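Local coordinates for uncharacterized protein (Bacteroides caccae, PDB 3NO2) that is of unknown function but folds as a six-bladed beta-propeller in a single chain, at residues K56-I61 against C77-A82; L91-W94 against T100-E103. All blocks are in the same frame, centred on the assembly; numbering follows the deposited sequence.

Interaction 1 (K56-I61 against C77-A82)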
ATOM      1  N   LYS A  56       3.331 -14.154   5.124  1.00  6.02           N
ATOM      2  CA  LYS A  56       4.356 -15.077   5.626  1.00  6.72           C
ATOM      3  C   LYS A  56       5.766 -14.606   5.317  1.00  6.50           C
ATOM      4  O   LYS A  56       6.727 -15.177   5.848  1.00  7.59           O
ATOM      5  CB  LYS A  56       4.123 -16.497   5.064  1.00  7.72           C
ATOM      6  CG  LYS A  56       2.776 -17.104   5.440  1.00  8.96           C
ATOM      7  CD  LYS A  56       2.513 -17.108   6.910  1.00 13.28           C
ATOM      8  CE  LYS A  56       1.289 -17.936   7.300  1.00 15.68           C
ATOM      9  NZ  LYS A  56       0.057 -17.487   6.693  1.00 18.11           N
ATOM     10  N   GLY A  57       5.938 -13.524   4.574  1.00  6.30           N
ATOM     11  CA  GLY A  57       7.278 -13.017   4.231  1.00  6.03           C
ATOM     12  C   GLY A  57       7.172 -11.949   3.184  1.00  5.66           C
ATOM     13  O   GLY A  57       6.069 -11.480   2.870  1.00  6.84           O
ATOM     14  N   ALA A  58       8.311 -11.523   2.656  1.00  6.32           N
ATOM     15  CA  ALA A  58       8.405 -10.616   1.501  1.00  6.62           C
ATOM     16  C   ALA A  58       9.520 -11.124   0.626  1.00  6.05           C
ATOM     17  O   ALA A  58      10.518 -11.680   1.138  1.00  7.61           O
ATOM     18  CB  ALA A  58       8.723  -9.160   1.945  1.00  7.96           C
ATOM     19  N   LYS A  59       9.371 -10.955  -0.664  1.00  7.03           N
ATOM     20  CA  LYS A  59      10.394 -11.422  -1.583  1.00  7.28           C
ATOM     21  C   LYS A  59      10.523 -10.521  -2.783  1.00  7.79           C
ATOM     22  O   LYS A  59       9.582  -9.768  -3.119  1.00  7.94           O
ATOM     23  CB  LYS A  59      10.207 -12.837  -2.003  1.00  7.67           C
ATOM     24  CG  LYS A  59       9.012 -13.106  -2.890  1.00  6.48           C
ATOM     25  CD  LYS A  59       8.966 -14.561  -3.372  1.00  8.53           C
ATOM     26  CE  LYS A  59       8.711 -15.546  -2.218  1.00 11.02           C
ATOM     27  NZ  LYS A  59       8.835 -16.951  -2.668  1.00 10.14           N
HETATM   28  N   MSE A  60      11.682 -10.563  -3.425  0.50  6.77           N
HETATM   29  CA  MSE A  60      11.939  -9.874  -4.692  0.50  7.41           C
HETATM   30  C   MSE A  60      12.180 -10.934  -5.778  0.50  8.90           C
HETATM   31  O   MSE A  60      12.902 -11.905  -5.542  0.50  9.04           O
HETATM   32  CB  MSE A  60      13.127  -8.903  -4.556  0.50  9.39           C
HETATM   33  CG  MSE A  60      13.325  -8.030  -5.778  0.50  9.88           C
HETATM   34 SE   MSE A  60      14.678  -6.679  -5.621  0.38  9.64          SE
HETATM   35  CE  MSE A  60      13.627  -5.358  -4.808  0.50 11.65           C
ATOM     36  N   ILE A  61      11.564 -10.721  -6.937  1.00  7.94           N
ATOM     37  CA  ILE A  61      11.670 -11.601  -8.092  1.00  8.23           C
ATOM     38  C   ILE A  61      12.028 -10.759  -9.308  1.00  9.11           C
ATOM     39  O   ILE A  61      11.793  -9.551  -9.376  1.00  9.10           O
ATOM     40  CB  ILE A  61      10.375 -12.401  -8.347  1.00  7.38           C
ATOM     41  CG1 ILE A  61       9.175 -11.484  -8.634  1.00  8.36           C
ATOM     42  CG2 ILE A  61      10.050 -13.277  -7.130  1.00 10.81           C
ATOM     43  CD1 ILE A  61       7.884 -12.222  -9.072  1.00 10.38           C
ATOM     44  N   CYS A  77       3.666 -13.628  12.950  0.60  7.28           N
ATOM     45  CA  CYS A  77       3.862 -12.244  12.478  0.60  6.37           C
ATOM     46  C   CYS A  77       3.253 -12.143  11.094  0.60  6.93           C
ATOM     47  O   CYS A  77       2.980 -13.159  10.438  0.60  7.36           O
ATOM     48  CB  CYS A  77       5.334 -11.866  12.448  0.60  5.93           C
ATOM     49  SG  CYS A  77       6.123 -11.724  14.091  0.60  5.92           S
ATOM     50  N   GLU A  78       3.034 -10.924  10.622  1.00  6.55           N
ATOM     51  CA  GLU A  78       2.490 -10.710   9.286  1.00  6.52           C
ATOM     52  C   GLU A  78       3.301  -9.646   8.575  1.00  5.63           C
ATOM     53  O   GLU A  78       3.261  -8.430   8.891  1.00  6.35           O
ATOM     54  CB  GLU A  78       1.032 -10.283   9.336  1.00  6.91           C
ATOM     55  CG  GLU A  78       0.103 -11.290   9.993  1.00  6.87           C
ATOM     56  CD  GLU A  78      -1.365 -10.942   9.836  1.00  7.27           C
ATOM     57  OE1 GLU A  78      -1.710  -9.976   9.143  1.00  7.64           O
ATOM     58  OE2 GLU A  78      -2.189 -11.696  10.428  1.00  9.91           O
HETATM   59  N   MSE A  79       4.017 -10.054   7.528  1.00  5.19           N
HETATM   60  CA  MSE A  79       4.750  -9.133   6.679  1.00  5.83           C
HETATM   61  C   MSE A  79       3.736  -8.470   5.752  1.00  5.68           C
HETATM   62  O   MSE A  79       3.193  -9.113   4.844  1.00  6.84           O
HETATM   63  CB  MSE A  79       5.769  -9.918   5.847  1.00  5.89           C
HETATM   64  CG  MSE A  79       6.718  -9.019   5.130  1.00  5.59           C
HETATM   65 SE   MSE A  79       8.217  -8.357   6.193  0.75  5.09          SE
HETATM   66  CE  MSE A  79       9.359  -9.872   6.045  1.00  8.89           C
ATOM     67  N   GLN A  80       3.521  -7.173   5.951  1.00  5.00           N
ATOM     68  CA  GLN A  80       2.486  -6.443   5.239  1.00  4.61           C
ATOM     69  C   GLN A  80       2.988  -5.220   4.484  1.00  4.80           C
ATOM     70  O   GLN A  80       2.246  -4.736   3.634  1.00  5.70           O
ATOM     71  CB  GLN A  80       1.359  -6.014   6.169  1.00  5.15           C
ATOM     72  CG  GLN A  80       0.581  -7.164   6.798  1.00  5.53           C
ATOM     73  CD  GLN A  80      -0.449  -7.806   5.915  1.00  5.04           C
ATOM     74  OE1 GLN A  80      -0.565  -7.511   4.742  1.00  6.11           O
ATOM     75  NE2 GLN A  80      -1.190  -8.745   6.483  1.00  6.38           N
ATOM     76  N   THR A  81       4.195  -4.716   4.770  1.00  4.80           N
ATOM     77  CA  THR A  81       4.821  -3.633   4.052  1.00  4.46           C
ATOM     78  C   THR A  81       5.878  -4.166   3.118  1.00  4.98           C
ATOM     79  O   THR A  81       6.666  -5.026   3.493  1.00  5.29           O
ATOM     80  CB  THR A  81       5.520  -2.673   5.046  1.00  6.21           C
ATOM     81  OG1 THR A  81       4.573  -2.041   5.921  1.00  6.13           O
ATOM     82  CG2 THR A  81       6.332  -1.581   4.358  1.00  6.35           C
ATOM     83  N   ALA A  82       5.933  -3.603   1.918  1.00  5.07           N
ATOM     84  CA  ALA A  82       7.009  -3.877   0.958  1.00  5.70           C
ATOM     85  C   ALA A  82       7.012  -2.739  -0.075  1.00  5.36           C
ATOM     86  O   ALA A  82       6.130  -2.693  -0.924  1.00  7.26           O
ATOM     87  CB  ALA A  82       6.816  -5.219   0.311  1.00  7.55           C
TER
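G57 and M79 mark the closest backbone approach of K56-I61 and C77-A82, their CA atoms 5.2 Å apart, and the two strands meet with no backbone pairing between them. M79, a selenomethionine, carries the contact. Its CB and CG both lie against the peptide carbonyl of G57. M79 CB is 3.4 Å from G57 O. This is van der Waals contact of methylene carbons with a carbonyl group. M79 CG also meets the methyl of A58, at 3.8 Å from A58 CB. The side chain starts with CG anti to the backbone N (chi1 -170°), then bends at chi2 and again at chi3. The second bend brings the terminal methyl back over the strand, with M79 CE 3.9 Å from A58 N. A58 turns its CB toward the other segment, and M79 lies on the G57 carbonyl. Q80 points away from this contact. Its NE2 donates to E78 OE1 over 3.0 Å, with the acceptor almost in the amide plane of Q80. The carboxylate oxygen is met on its anti side, 28° out of the carboxylate plane, and it also bonds H124. E38 and N40 hold the amide of Q80 as well. Q80 and T81 both face A93, which makes a classic beta bulge in strand 78-84. The contact joins two successive blades of the propeller. Strand 57-61 is the third strand of its blade, between 50-53 and 67-72, whereas 78-84 is the first strand of the next. The small buried interface is completed by side chains from both blades: I71 and W94 touch M79, V92 touches A58, and L51 and S53 of strand 50-53 touch A82.

Interaction 2 (L91-W94 against T100-E103)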
ATOM      1  N   LEU A  91      12.065  -1.377   1.659  0.50  6.89           N
ATOM      2  CA  LEU A  91      11.575  -1.254   3.027  0.50  5.99           C
ATOM      3  C   LEU A  91      10.523  -2.358   3.138  0.50  5.06           C
ATOM      4  O   LEU A  91       9.569  -2.436   2.323  0.50  4.52           O
ATOM      5  CB  LEU A  91      10.929   0.114   3.287  0.50  7.19           C
ATOM      6  CG  LEU A  91      10.395   0.398   4.702  0.50 10.00           C
ATOM      7  CD1 LEU A  91      11.519   0.706   5.688  0.50  9.31           C
ATOM      8  CD2 LEU A  91       9.390   1.556   4.711  0.50 12.01           C
ATOM      9  N   VAL A  92      10.684  -3.242   4.126  1.00  6.35           N
ATOM     10  CA  VAL A  92       9.671  -4.249   4.442  1.00  5.73           C
ATOM     11  C   VAL A  92       9.354  -4.190   5.918  1.00  6.17           C
ATOM     12  O   VAL A  92      10.149  -3.691   6.715  1.00  7.01           O
ATOM     13  CB  VAL A  92      10.097  -5.649   4.027  1.00  5.98           C
ATOM     14  CG1 VAL A  92      10.379  -5.738   2.499  1.00  8.02           C
ATOM     15  CG2 VAL A  92      11.300  -6.168   4.857  1.00  7.87           C
ATOM     16  N   ALA A  93       8.225  -4.715   6.355  1.00  5.26           N
ATOM     17  CA  ALA A  93       7.869  -4.673   7.766  1.00  5.82           C
ATOM     18  C   ALA A  93       6.831  -5.731   8.107  1.00  5.44           C
ATOM     19  O   ALA A  93       5.937  -5.990   7.301  1.00  5.02           O
ATOM     20  CB  ALA A  93       7.352  -3.267   8.209  1.00  5.97           C
ATOM     21  N   TRP A  94       6.932  -6.262   9.330  1.00  4.74           N
ATOM     22  CA  TRP A  94       5.964  -7.198   9.844  1.00  4.92           C
ATOM     23  C   TRP A  94       5.301  -6.714  11.117  1.00  5.51           C
ATOM     24  O   TRP A  94       5.912  -6.156  12.032  1.00  5.89           O
ATOM     25  CB  TRP A  94       6.533  -8.617  10.001  1.00  5.68           C
ATOM     26  CG  TRP A  94       7.536  -8.881  11.072  1.00  5.29           C
ATOM     27  CD1 TRP A  94       7.348  -8.939  12.421  1.00  6.93           C
ATOM     28  CD2 TRP A  94       8.921  -9.210  10.855  1.00  5.95           C
ATOM     29  NE1 TRP A  94       8.518  -9.269  13.054  1.00  7.22           N
ATOM     30  CE2 TRP A  94       9.490  -9.457  12.110  1.00  6.20           C
ATOM     31  CE3 TRP A  94       9.707  -9.336   9.716  1.00  6.55           C
ATOM     32  CZ2 TRP A  94      10.837  -9.815  12.255  1.00  7.74           C
ATOM     33  CZ3 TRP A  94      11.059  -9.725   9.865  1.00  9.01           C
ATOM     34  CH2 TRP A  94      11.584  -9.930  11.126  1.00  8.59           C
ATOM     35  N   THR A 100       8.345  -5.055  13.376  1.00  6.53           N
ATOM     36  CA  THR A 100       9.734  -4.913  12.900  1.00  6.32           C
ATOM     37  C   THR A 100       9.737  -4.324  11.495  1.00  6.58           C
ATOM     38  O   THR A 100       9.006  -4.781  10.617  1.00  6.78           O
ATOM     39  CB  THR A 100      10.420  -6.271  12.868  1.00  6.98           C
ATOM     40  OG1 THR A 100      10.380  -6.854  14.190  1.00  6.99           O
ATOM     41  CG2 THR A 100      11.854  -6.170  12.440  1.00  7.16           C
ATOM     42  N   ILE A 101      10.585  -3.319  11.291  1.00  6.43           N
ATOM     43  CA  ILE A 101      10.865  -2.703  10.000  1.00  6.17           C
ATOM     44  C   ILE A 101      12.298  -3.046   9.613  1.00  6.89           C
ATOM     45  O   ILE A 101      13.211  -2.964  10.458  1.00  7.39           O
ATOM     46  CB  ILE A 101      10.703  -1.177  10.104  1.00  6.88           C
ATOM     47  CG1 ILE A 101       9.269  -0.791  10.429  1.00  8.55           C
ATOM     48  CG2 ILE A 101      11.215  -0.465   8.830  1.00  7.88           C
ATOM     49  CD1 ILE A 101       9.128   0.645  11.000  1.00  9.41           C
ATOM     50  N   LEU A 102      12.509  -3.449   8.377  1.00  6.03           N
ATOM     51  CA  LEU A 102      13.843  -3.700   7.808  1.00  6.18           C
ATOM     52  C   LEU A 102      13.997  -2.896   6.541  1.00  7.63           C
ATOM     53  O   LEU A 102      13.088  -2.842   5.695  1.00  7.99           O
ATOM     54  CB  LEU A 102      14.012  -5.174   7.464  1.00  7.23           C
ATOM     55  CG  LEU A 102      13.809  -6.198   8.580  1.00  6.25           C
ATOM     56  CD1 LEU A 102      13.823  -7.626   7.958  1.00 10.05           C
ATOM     57  CD2 LEU A 102      14.897  -6.030   9.713  1.00  8.51           C
ATOM     58  N   GLU A 103      15.168  -2.284   6.371  1.00  7.20           N
ATOM     59  CA  GLU A 103      15.593  -1.783   5.061  1.00  8.01           C
ATOM     60  C   GLU A 103      16.562  -2.799   4.508  1.00  6.83           C
ATOM     61  O   GLU A 103      17.404  -3.326   5.245  1.00  7.97           O
ATOM     62  CB  GLU A 103      16.205  -0.377   5.173  1.00  8.09           C
ATOM     63  CG  GLU A 103      15.176   0.615   5.637  1.00  8.34           C
ATOM     64  CD  GLU A 103      15.615   2.040   5.693  1.00 11.26           C
ATOM     65  OE1 GLU A 103      16.652   2.375   5.073  1.00 14.87           O
ATOM     66  OE2 GLU A 103      14.909   2.863   6.323  1.00 11.34           O
TER
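L91-W94 and T100-E103 run antiparallel, their axes 4.7 Å apart at the closest point and 162° between their directions. V92 and L102 form a hydrogen-bonded pair. V92 N gives a nearly straight bond to L102 O, and L102 N returns one to V92 O. W94 and T100 form the next such pair. T100 lies over one face of the W94 indole in a CH-pi contact, with T100 CB 3.7 Å from the centroid of the five-membered ring. The two side chains run side by side. W94 chi1, 70°, lays the indole beside T100 so that one ring face meets T100 CB. T100 OG1 is near the indole nitrogen but bonds P98 O instead. These strands are the two middle strands of a four-stranded propeller blade, joined as a beta hairpin. L102 shares the W94 side of the sheet; its CD1 comes within 4.0 Å of W94 CZ3. On the other side, in the conformer given, L91 CD1 lies near I101 CG2 and E103 CG. A93 CB packs on I101 CG1 at 3.8 Å. The E103 carboxylate reaches beyond the hairpin to Y138 and K132 on the neighbouring blade.

Both contacts are buried, but they act at different levels of the propeller. Interaction 2 lies within one blade and combines paired backbone bonds with side-chain packing on both faces. Interaction 1 lies between blades and rests on van der Waals contact of the M79 side chain with the G57 backbone and the A58 methyl. It also buries less surface, 207 against 440 Å². The two meet through strands 78-84 and 90-95, neighbours in the same sheet. Q80 N to A93 O, 3.0 Å, is a probable hydrogen bond between them, and so is A93 N to T81 O. V92 and W94 extend the link, since they pair within the hairpin and also touch A58 and M79 at the blade interface.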